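Local atomic coordinates of SIR4-interacting protein SIF2 (Saccharomyces cerevisiae, PDB entry 1R5M), a protein that antagonizes telomeric silencing in yeast and works as a WD-repeat subunit of the SET3 corepressor complex. Residues G130-W135 with I174-I179; G310-W315 with Q343-A348. All coordinates share one frame; numbering follows the deposited sequence.

Contact 1: residues G130-W135 with I174-I179; sequences GELRLW and ILWNVI
Leu132 and Leu134 meet Trp176 and Val178 in a buried apolar contact between two neighbouring blades of the beta-propeller, WD 2 and WD 3. Strand 132-136 is the third strand of its four-stranded blade, and strand 173-177 holds the same place in the next one; the two strands belong to different sheets and meet through side chains. Leu132 brings one methyl, CD1, to the indole obliquely, nearest Trp176 NE1 at 3.7 Å, with Trp176 CE2 and CZ2 each 4.0 Å away. The indole is held from within its own blade: NE1 is hydrogen-bonded to Ser166 on the adjacent strand, the Trp-Ser pairing familiar from WD repeats, and Ile174 CG2 lies over one face, 3.3 Å above the ring plane and displaced toward the rim, where it probably helps to steady the ring. Further along, Leu134 points its CG anti to the backbone N (chi1 176°) and sets both methyls against Val178 CG2, just past the end of strand 173-177. Its CD2 sits 3.9 Å from Val178 CG2 and 3.6 Å from Val178 O, the two side chains crossing at about a right angle, and its CD1 is 4.1 Å from the same Val178 CG2. Trp157, on the first strand of the WD 3 blade, 152-157, touches both Leu134 and Val178. With the indole N-H bonded to Ser166, Leu132 meets the ring through van der Waals contact, and the blades are joined here by dispersion and exclusion of water, the Val178 carbonyl being touched from WD 2 by a leucine methyl.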
ATOM      1  N   GLY A 130     -14.504  -6.558  10.043  1.00 10.40           N
ATOM      2  CA  GLY A 130     -13.297  -6.814  10.812  1.00 10.77           C
ATOM      3  C   GLY A 130     -12.652  -8.178  10.669  1.00  9.44           C
ATOM      4  O   GLY A 130     -11.494  -8.363  11.049  1.00  9.71           O
ATOM      5  N   GLU A 131     -13.385  -9.138  10.123  1.00  9.29           N
ATOM      6  CA  GLU A 131     -12.852 -10.481   9.963  1.00  9.14           C
ATOM      7  C   GLU A 131     -11.702 -10.583   8.973  1.00  9.85           C
ATOM      8  O   GLU A 131     -11.686  -9.914   7.941  1.00  9.69           O
ATOM      9  CB  GLU A 131     -13.956 -11.438   9.515  1.00  9.62           C
ATOM     10  CG  GLU A 131     -13.507 -12.893   9.421  1.00 10.38           C
ATOM     11  CD  GLU A 131     -14.564 -13.787   8.815  1.00 12.02           C
ATOM     12  OE1 GLU A 131     -14.911 -13.578   7.635  1.00 11.50           O
ATOM     13  OE2 GLU A 131     -15.051 -14.700   9.517  1.00 11.99           O
ATOM     14  N   LEU A 132     -10.742 -11.441   9.301  1.00  9.48           N
ATOM     15  CA  LEU A 132      -9.603 -11.703   8.435  1.00  9.43           C
ATOM     16  C   LEU A 132      -9.636 -13.191   8.104  1.00  9.74           C
ATOM     17  O   LEU A 132      -9.987 -14.012   8.955  1.00 10.46           O
ATOM     18  CB  LEU A 132      -8.285 -11.403   9.157  1.00  9.99           C
ATOM     19  CG  LEU A 132      -7.977  -9.970   9.591  1.00  9.18           C
ATOM     20  CD1 LEU A 132      -6.803  -9.992  10.568  1.00 10.90           C
ATOM     21  CD2 LEU A 132      -7.653  -9.113   8.378  1.00 11.22           C
ATOM     22  N   ARG A 133      -9.303 -13.534   6.865  1.00  9.05           N
ATOM     23  CA  ARG A 133      -9.223 -14.930   6.450  1.00  9.30           C
ATOM     24  C   ARG A 133      -7.889 -15.123   5.749  1.00  9.88           C
ATOM     25  O   ARG A 133      -7.405 -14.224   5.047  1.00  9.91           O
ATOM     26  CB  ARG A 133     -10.391 -15.319   5.537  1.00  8.77           C
ATOM     27  CG  ARG A 133     -11.674 -15.508   6.329  1.00  9.34           C
ATOM     28  CD  ARG A 133     -12.896 -15.911   5.512  1.00 10.80           C
ATOM     29  NE  ARG A 133     -14.003 -16.038   6.456  1.00 11.19           N
ATOM     30  CZ  ARG A 133     -14.574 -17.185   6.810  1.00 13.22           C
ATOM     31  NH1 ARG A 133     -14.180 -18.337   6.283  1.00 12.00           N
ATOM     32  NH2 ARG A 133     -15.485 -17.184   7.771  1.00 13.86           N
ATOM     33  N   LEU A 134      -7.287 -16.287   5.979  1.00  8.37           N
ATOM     34  CA  LEU A 134      -5.992 -16.642   5.413  1.00  9.50           C
ATOM     35  C   LEU A 134      -6.200 -17.727   4.372  1.00 10.23           C
ATOM     36  O   LEU A 134      -6.864 -18.731   4.642  1.00 10.03           O
ATOM     37  CB  LEU A 134      -5.074 -17.159   6.524  1.00 10.82           C
ATOM     38  CG  LEU A 134      -3.698 -17.668   6.104  1.00 11.04           C
ATOM     39  CD1 LEU A 134      -2.852 -16.506   5.591  1.00 12.19           C
ATOM     40  CD2 LEU A 134      -3.025 -18.333   7.287  1.00 12.29           C
ATOM     41  N   TRP A 135      -5.620 -17.530   3.192  1.00  9.22           N
ATOM     42  CA  TRP A 135      -5.778 -18.477   2.091  1.00  9.69           C
ATOM     43  C   TRP A 135      -4.460 -18.841   1.421  1.00  9.70           C
ATOM     44  O   TRP A 135      -3.488 -18.090   1.489  1.00 10.33           O
ATOM     45  CB  TRP A 135      -6.685 -17.881   1.006  1.00 10.81           C
ATOM     46  CG  TRP A 135      -7.854 -17.076   1.501  1.00  9.40           C
ATOM     47  CD1 TRP A 135      -7.831 -15.793   1.981  1.00  9.98           C
ATOM     48  CD2 TRP A 135      -9.223 -17.492   1.535  1.00 10.23           C
ATOM     49  NE1 TRP A 135      -9.104 -15.387   2.307  1.00 10.27           N
ATOM     50  CE2 TRP A 135      -9.978 -16.410   2.044  1.00  8.75           C
ATOM     51  CE3 TRP A 135      -9.887 -18.674   1.182  1.00 10.41           C
ATOM     52  CZ2 TRP A 135     -11.364 -16.476   2.210  1.00 11.07           C
ATOM     53  CZ3 TRP A 135     -11.267 -18.741   1.348  1.00  9.93           C
ATOM     54  CH2 TRP A 135     -11.989 -17.646   1.857  1.00 10.13           C
ATOM     55  N   ILE A 174      -3.673  -5.574  16.042  1.00 11.65           N
ATOM     56  CA  ILE A 174      -3.456  -6.920  16.551  1.00 10.95           C
ATOM     57  C   ILE A 174      -2.223  -7.601  15.974  1.00 10.79           C
ATOM     58  O   ILE A 174      -1.963  -7.510  14.775  1.00 10.64           O
ATOM     59  CB  ILE A 174      -4.672  -7.820  16.224  1.00 11.22           C
ATOM     60  CG1 ILE A 174      -5.955  -7.199  16.781  1.00 13.08           C
ATOM     61  CG2 ILE A 174      -4.450  -9.223  16.773  1.00 11.74           C
ATOM     62  CD1 ILE A 174      -5.968  -7.044  18.283  1.00 16.46           C
ATOM     63  N   LEU A 175      -1.474  -8.278  16.842  1.00 10.70           N
ATOM     64  CA  LEU A 175      -0.300  -9.047  16.442  1.00 10.85           C
ATOM     65  C   LEU A 175      -0.781 -10.493  16.481  1.00 11.00           C
ATOM     66  O   LEU A 175      -1.218 -10.978  17.527  1.00 11.41           O
ATOM     67  CB  LEU A 175       0.849  -8.864  17.438  1.00 11.74           C
ATOM     68  CG  LEU A 175       1.966  -9.905  17.323  1.00 11.82           C
ATOM     69  CD1 LEU A 175       2.664  -9.791  15.971  1.00 13.17           C
ATOM     70  CD2 LEU A 175       2.960  -9.702  18.464  1.00 14.06           C
ATOM     71  N   TRP A 176      -0.722 -11.170  15.340  1.00  9.49           N
ATOM     72  CA  TRP A 176      -1.177 -12.553  15.248  1.00 10.31           C
ATOM     73  C   TRP A 176      -0.079 -13.547  14.944  1.00 11.53           C
ATOM     74  O   TRP A 176       0.903 -13.221  14.283  1.00 11.19           O
ATOM     75  CB  TRP A 176      -2.174 -12.748  14.098  1.00 10.26           C
ATOM     76  CG  TRP A 176      -3.386 -11.889  14.058  1.00  9.63           C
ATOM     77  CD1 TRP A 176      -3.485 -10.620  13.559  1.00 11.09           C
ATOM     78  CD2 TRP A 176      -4.704 -12.272  14.449  1.00  9.99           C
ATOM     79  NE1 TRP A 176      -4.789 -10.194  13.608  1.00 10.37           N
ATOM     80  CE2 TRP A 176      -5.561 -11.190  14.152  1.00 11.10           C
ATOM     81  CE3 TRP A 176      -5.247 -13.432  15.021  1.00 10.70           C
ATOM     82  CZ2 TRP A 176      -6.935 -11.231  14.408  1.00 10.95           C
ATOM     83  CZ3 TRP A 176      -6.614 -13.473  15.276  1.00 11.27           C
ATOM     84  CH2 TRP A 176      -7.441 -12.378  14.968  1.00 11.91           C
ATOM     85  N   ASN A 177      -0.257 -14.766  15.441  1.00 11.64           N
ATOM     86  CA  ASN A 177       0.628 -15.851  15.059  1.00 12.44           C
ATOM     87  C   ASN A 177      -0.314 -16.318  13.947  1.00 13.03           C
ATOM     88  O   ASN A 177      -1.377 -16.880  14.218  1.00 13.23           O
ATOM     89  CB  ASN A 177       0.735 -16.923  16.137  1.00 13.43           C
ATOM     90  CG  ASN A 177       1.428 -18.169  15.630  1.00 16.12           C
ATOM     91  OD1 ASN A 177       1.180 -18.603  14.507  1.00 14.23           O
ATOM     92  ND2 ASN A 177       2.295 -18.753  16.452  1.00 20.97           N
ATOM     93  N   VAL A 178       0.047 -16.038  12.700  1.00 14.52           N
ATOM     94  CA  VAL A 178      -0.811 -16.358  11.568  1.00 16.52           C
ATOM     95  C   VAL A 178      -1.034 -17.843  11.299  1.00 17.62           C
ATOM     96  O   VAL A 178      -2.058 -18.233  10.732  1.00 18.77           O
ATOM     97  CB  VAL A 178      -0.285 -15.656  10.283  1.00 18.90           C
ATOM     98  CG1 VAL A 178       0.856 -16.451   9.672  1.00 20.13           C
ATOM     99  CG2 VAL A 178      -1.421 -15.458   9.295  1.00 21.04           C
ATOM    100  N   ILE A 179      -0.088 -18.674  11.718  1.00 17.38           N
ATOM    101  CA  ILE A 179      -0.211 -20.110  11.510  1.00 18.00           C
ATOM    102  C   ILE A 179      -1.221 -20.730  12.474  1.00 17.28           C
ATOM    103  O   ILE A 179      -2.068 -21.526  12.064  1.00 18.20           O
ATOM    104  CB  ILE A 179       1.165 -20.801  11.649  1.00 19.41           C
ATOM    105  CG1 ILE A 179       2.062 -20.375  10.480  1.00 20.72           C
ATOM    106  CG2 ILE A 179       1.000 -22.316  11.684  1.00 20.88           C
ATOM    107  CD1 ILE A 179       3.470 -20.927  10.534  1.00 22.88           C
TER

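Contact 2: residues G310-W315 with Q343-A348; sequences GSVRLW and QKYAVA
Val312 overlaps two residues of the next blade at once, setting one methyl beside the ring of Tyr345 and the other against Val347. The fork follows from its first torsion, 177°, which turns CG1 anti to the backbone N and leaves CG2 beside it. CG1 lies 3.9 Å from Tyr345 CD2 and 4.1 Å from CE2, approaching one side of the ring at a slant. CG2 reaches Val347 CG1, also at 3.9 Å, and these two valines meet tip to tip. Tyr345 and Val347 are two residues apart on strand 344-349, so both extend from the same side of it toward WD 6. Here the third strand of WD 6, 311-316, faces the second strand of WD 7, with the CA atoms of Val312 and Val347 8.4 Å apart. Residues of both blades fill in around the trio: Ile304 of WD 6 touches Val312 and Tyr345, while Tyr357 of WD 7 touches Val312 and Val347. Ala346, between Tyr345 and Val347 in sequence, packs instead on Leu400 and Trp402 of strand 397-402, so the strand is enclosed between the blades before and after its own. Several polar groups of strand 311-316 bond within WD 6. Arg313 NE donates to Ser311 OG at 3.0 Å, with OG 20° out of the guanidinium plane, and Ser311 OG is in turn bonded to Asp309; Trp315 NE1 is bonded to Ser305. Across the blades the contact is therefore purely apolar, and its fit depends on the shapes of branched and aromatic side chains with no polar bond between the two segments to fix their alignment.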
ATOM      1  N   GLY A 310      -1.616  17.365  -5.223  1.00 14.04           N
ATOM      2  CA  GLY A 310      -1.404  17.079  -6.631  1.00 13.88           C
ATOM      3  C   GLY A 310       0.028  16.927  -7.109  1.00 14.52           C
ATOM      4  O   GLY A 310       0.274  16.854  -8.314  1.00 14.56           O
ATOM      5  N   SER A 311       0.978  16.854  -6.182  1.00 13.69           N
ATOM      6  CA  SER A 311       2.377  16.725  -6.571  1.00 13.28           C
ATOM      7  C   SER A 311       3.026  15.404  -6.193  1.00 12.85           C
ATOM      8  O   SER A 311       2.588  14.711  -5.271  1.00 13.09           O
ATOM      9  CB  SER A 311       3.208  17.863  -5.964  1.00 13.98           C
ATOM     10  OG  SER A 311       3.367  17.696  -4.564  1.00 15.07           O
ATOM     11  N   VAL A 312       4.068  15.069  -6.943  1.00 12.82           N
ATOM     12  CA  VAL A 312       4.869  13.877  -6.721  1.00 11.66           C
ATOM     13  C   VAL A 312       6.249  14.455  -6.454  1.00 12.29           C
ATOM     14  O   VAL A 312       6.757  15.251  -7.249  1.00 12.33           O
ATOM     15  CB  VAL A 312       4.924  12.980  -7.972  1.00 11.60           C
ATOM     16  CG1 VAL A 312       5.829  11.786  -7.713  1.00 12.96           C
ATOM     17  CG2 VAL A 312       3.524  12.509  -8.335  1.00 13.77           C
ATOM     18  N   ARG A 313       6.850  14.079  -5.331  1.00 11.18           N
ATOM     19  CA  ARG A 313       8.158  14.606  -4.979  1.00 11.31           C
ATOM     20  C   ARG A 313       9.169  13.518  -4.669  1.00 10.47           C
ATOM     21  O   ARG A 313       8.883  12.584  -3.917  1.00 11.28           O
ATOM     22  CB  ARG A 313       8.022  15.555  -3.785  1.00 11.68           C
ATOM     23  CG  ARG A 313       7.127  16.754  -4.087  1.00 12.92           C
ATOM     24  CD  ARG A 313       6.873  17.628  -2.871  1.00 14.45           C
ATOM     25  NE  ARG A 313       5.850  18.630  -3.162  1.00 15.90           N
ATOM     26  CZ  ARG A 313       6.084  19.932  -3.271  1.00 19.92           C
ATOM     27  NH1 ARG A 313       7.314  20.406  -3.106  1.00 20.02           N
ATOM     28  NH2 ARG A 313       5.089  20.762  -3.557  1.00 23.68           N
ATOM     29  N   LEU A 314      10.348  13.647  -5.270  1.00 10.05           N
ATOM     30  CA  LEU A 314      11.446  12.701  -5.073  1.00  9.95           C
ATOM     31  C   LEU A 314      12.466  13.409  -4.190  1.00 11.38           C
ATOM     32  O   LEU A 314      12.926  14.511  -4.516  1.00 11.34           O
ATOM     33  CB  LEU A 314      12.073  12.327  -6.420  1.00 11.30           C
ATOM     34  CG  LEU A 314      13.254  11.354  -6.377  1.00 11.23           C
ATOM     35  CD1 LEU A 314      12.785   9.982  -5.907  1.00 12.64           C
ATOM     36  CD2 LEU A 314      13.872  11.254  -7.763  1.00 12.94           C
ATOM     37  N   TRP A 315      12.819  12.770  -3.079  1.00 10.52           N
ATOM     38  CA  TRP A 315      13.737  13.355  -2.108  1.00 10.70           C
ATOM     39  C   TRP A 315      15.056  12.601  -1.996  1.00 10.72           C
ATOM     40  O   TRP A 315      15.090  11.380  -2.101  1.00 11.56           O
ATOM     41  CB  TRP A 315      13.069  13.385  -0.728  1.00  9.90           C
ATOM     42  CG  TRP A 315      11.625  13.841  -0.728  1.00  9.70           C
ATOM     43  CD1 TRP A 315      10.517  13.077  -0.973  1.00  9.74           C
ATOM     44  CD2 TRP A 315      11.146  15.154  -0.426  1.00 10.16           C
ATOM     45  NE1 TRP A 315       9.373  13.836  -0.832  1.00  9.47           N
ATOM     46  CE2 TRP A 315       9.735  15.114  -0.497  1.00 10.81           C
ATOM     47  CE3 TRP A 315      11.773  16.365  -0.100  1.00 11.03           C
ATOM     48  CZ2 TRP A 315       8.941  16.239  -0.250  1.00 11.91           C
ATOM     49  CZ3 TRP A 315      10.984  17.480   0.143  1.00 11.08           C
ATOM     50  CH2 TRP A 315       9.584  17.409   0.067  1.00 13.30           C
ATOM     51  N   GLN A 343      12.004   1.762 -10.580  1.00 14.89           N
ATOM     52  CA  GLN A 343      12.282   2.694 -11.670  1.00 14.97           C
ATOM     53  C   GLN A 343      11.063   3.457 -12.178  1.00 13.61           C
ATOM     54  O   GLN A 343      11.197   4.380 -12.980  1.00 14.99           O
ATOM     55  CB  GLN A 343      12.923   1.938 -12.838  1.00 16.43           C
ATOM     56  CG  GLN A 343      14.244   1.267 -12.482  1.00 19.57           C
ATOM     57  CD  GLN A 343      15.394   2.253 -12.408  1.00 22.46           C
ATOM     58  OE1 GLN A 343      15.279   3.314 -11.799  1.00 23.92           O
ATOM     59  NE2 GLN A 343      16.513   1.899 -13.029  1.00 27.08           N
ATOM     60  N   LYS A 344       9.878   3.072 -11.717  1.00 12.10           N
ATOM     61  CA  LYS A 344       8.648   3.725 -12.156  1.00 11.12           C
ATOM     62  C   LYS A 344       7.716   3.976 -10.981  1.00 10.49           C
ATOM     63  O   LYS A 344       7.637   3.165 -10.061  1.00 11.67           O
ATOM     64  CB  LYS A 344       7.932   2.845 -13.186  1.00 11.28           C
ATOM     65  CG  LYS A 344       8.753   2.519 -14.434  1.00 13.31           C
ATOM     66  CD  LYS A 344       8.865   3.722 -15.356  1.00 17.22           C
ATOM     67  CE  LYS A 344       9.658   3.386 -16.615  1.00 18.29           C
ATOM     68  NZ  LYS A 344      11.086   3.082 -16.306  1.00 19.67           N
ATOM     69  N   TYR A 345       7.014   5.102 -11.014  1.00 10.35           N
ATOM     70  CA  TYR A 345       6.076   5.446  -9.949  1.00 10.51           C
ATOM     71  C   TYR A 345       4.742   5.794 -10.594  1.00 10.42           C
ATOM     72  O   TYR A 345       4.661   6.720 -11.402  1.00 10.88           O
ATOM     73  CB  TYR A 345       6.596   6.640  -9.139  1.00 10.19           C
ATOM     74  CG  TYR A 345       5.886   6.829  -7.815  1.00 10.85           C
ATOM     75  CD1 TYR A 345       5.995   5.873  -6.805  1.00 11.06           C
ATOM     76  CD2 TYR A 345       5.108   7.958  -7.569  1.00  9.73           C
ATOM     77  CE1 TYR A 345       5.346   6.038  -5.578  1.00 10.10           C
ATOM     78  CE2 TYR A 345       4.452   8.134  -6.344  1.00 10.59           C
ATOM     79  CZ  TYR A 345       4.579   7.169  -5.356  1.00 11.35           C
ATOM     80  OH  TYR A 345       3.948   7.336  -4.142  1.00 12.55           O
ATOM     81  N   ALA A 346       3.702   5.046 -10.240  1.00  9.90           N
ATOM     82  CA  ALA A 346       2.373   5.262 -10.800  1.00 10.31           C
ATOM     83  C   ALA A 346       1.462   5.942  -9.794  1.00 10.22           C
ATOM     84  O   ALA A 346       1.397   5.539  -8.633  1.00 11.41           O
ATOM     85  CB  ALA A 346       1.770   3.930 -11.228  1.00 10.30           C
ATOM     86  N   VAL A 347       0.754   6.976 -10.243  1.00  9.19           N
ATOM     87  CA  VAL A 347      -0.159   7.704  -9.372  1.00  9.80           C
ATOM     88  C   VAL A 347      -1.542   7.830  -9.991  1.00 11.03           C
ATOM     89  O   VAL A 347      -1.682   7.910 -11.210  1.00 11.72           O
ATOM     90  CB  VAL A 347       0.366   9.121  -9.058  1.00 10.87           C
ATOM     91  CG1 VAL A 347       1.670   9.033  -8.279  1.00 12.96           C
ATOM     92  CG2 VAL A 347       0.561   9.904 -10.345  1.00 12.25           C
ATOM     93  N   ALA A 348      -2.563   7.835  -9.141  1.00  9.73           N
ATOM     94  CA  ALA A 348      -3.934   7.972  -9.608  1.00 10.16           C
ATOM     95  C   ALA A 348      -4.457   9.332  -9.178  1.00 11.83           C
ATOM     96  O   ALA A 348      -4.537   9.625  -7.985  1.00 11.25           O
ATOM     97  CB  ALA A 348      -4.802   6.866  -9.021  1.00 11.38           C
TER

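Overall arrangement
Both contacts are seams between consecutive blades of the WD40 propeller: contact 1 joins WD 2 to WD 3, contact 2 joins WD 6 to WD 7. They lie on opposite sides of the chain's centre, with their own centres 32 Å apart and nearest atoms about 24 Å apart, so they do not touch. Contact 2 sits somewhat nearer the middle, its centre about 14 Å from the chain's centre against about 18 Å for contact 1. This probably reflects the strands used: third against third in contact 1, third against second, nearer the axis of the propeller, in contact 2. Both show neighbouring blades meeting through apolar side chains.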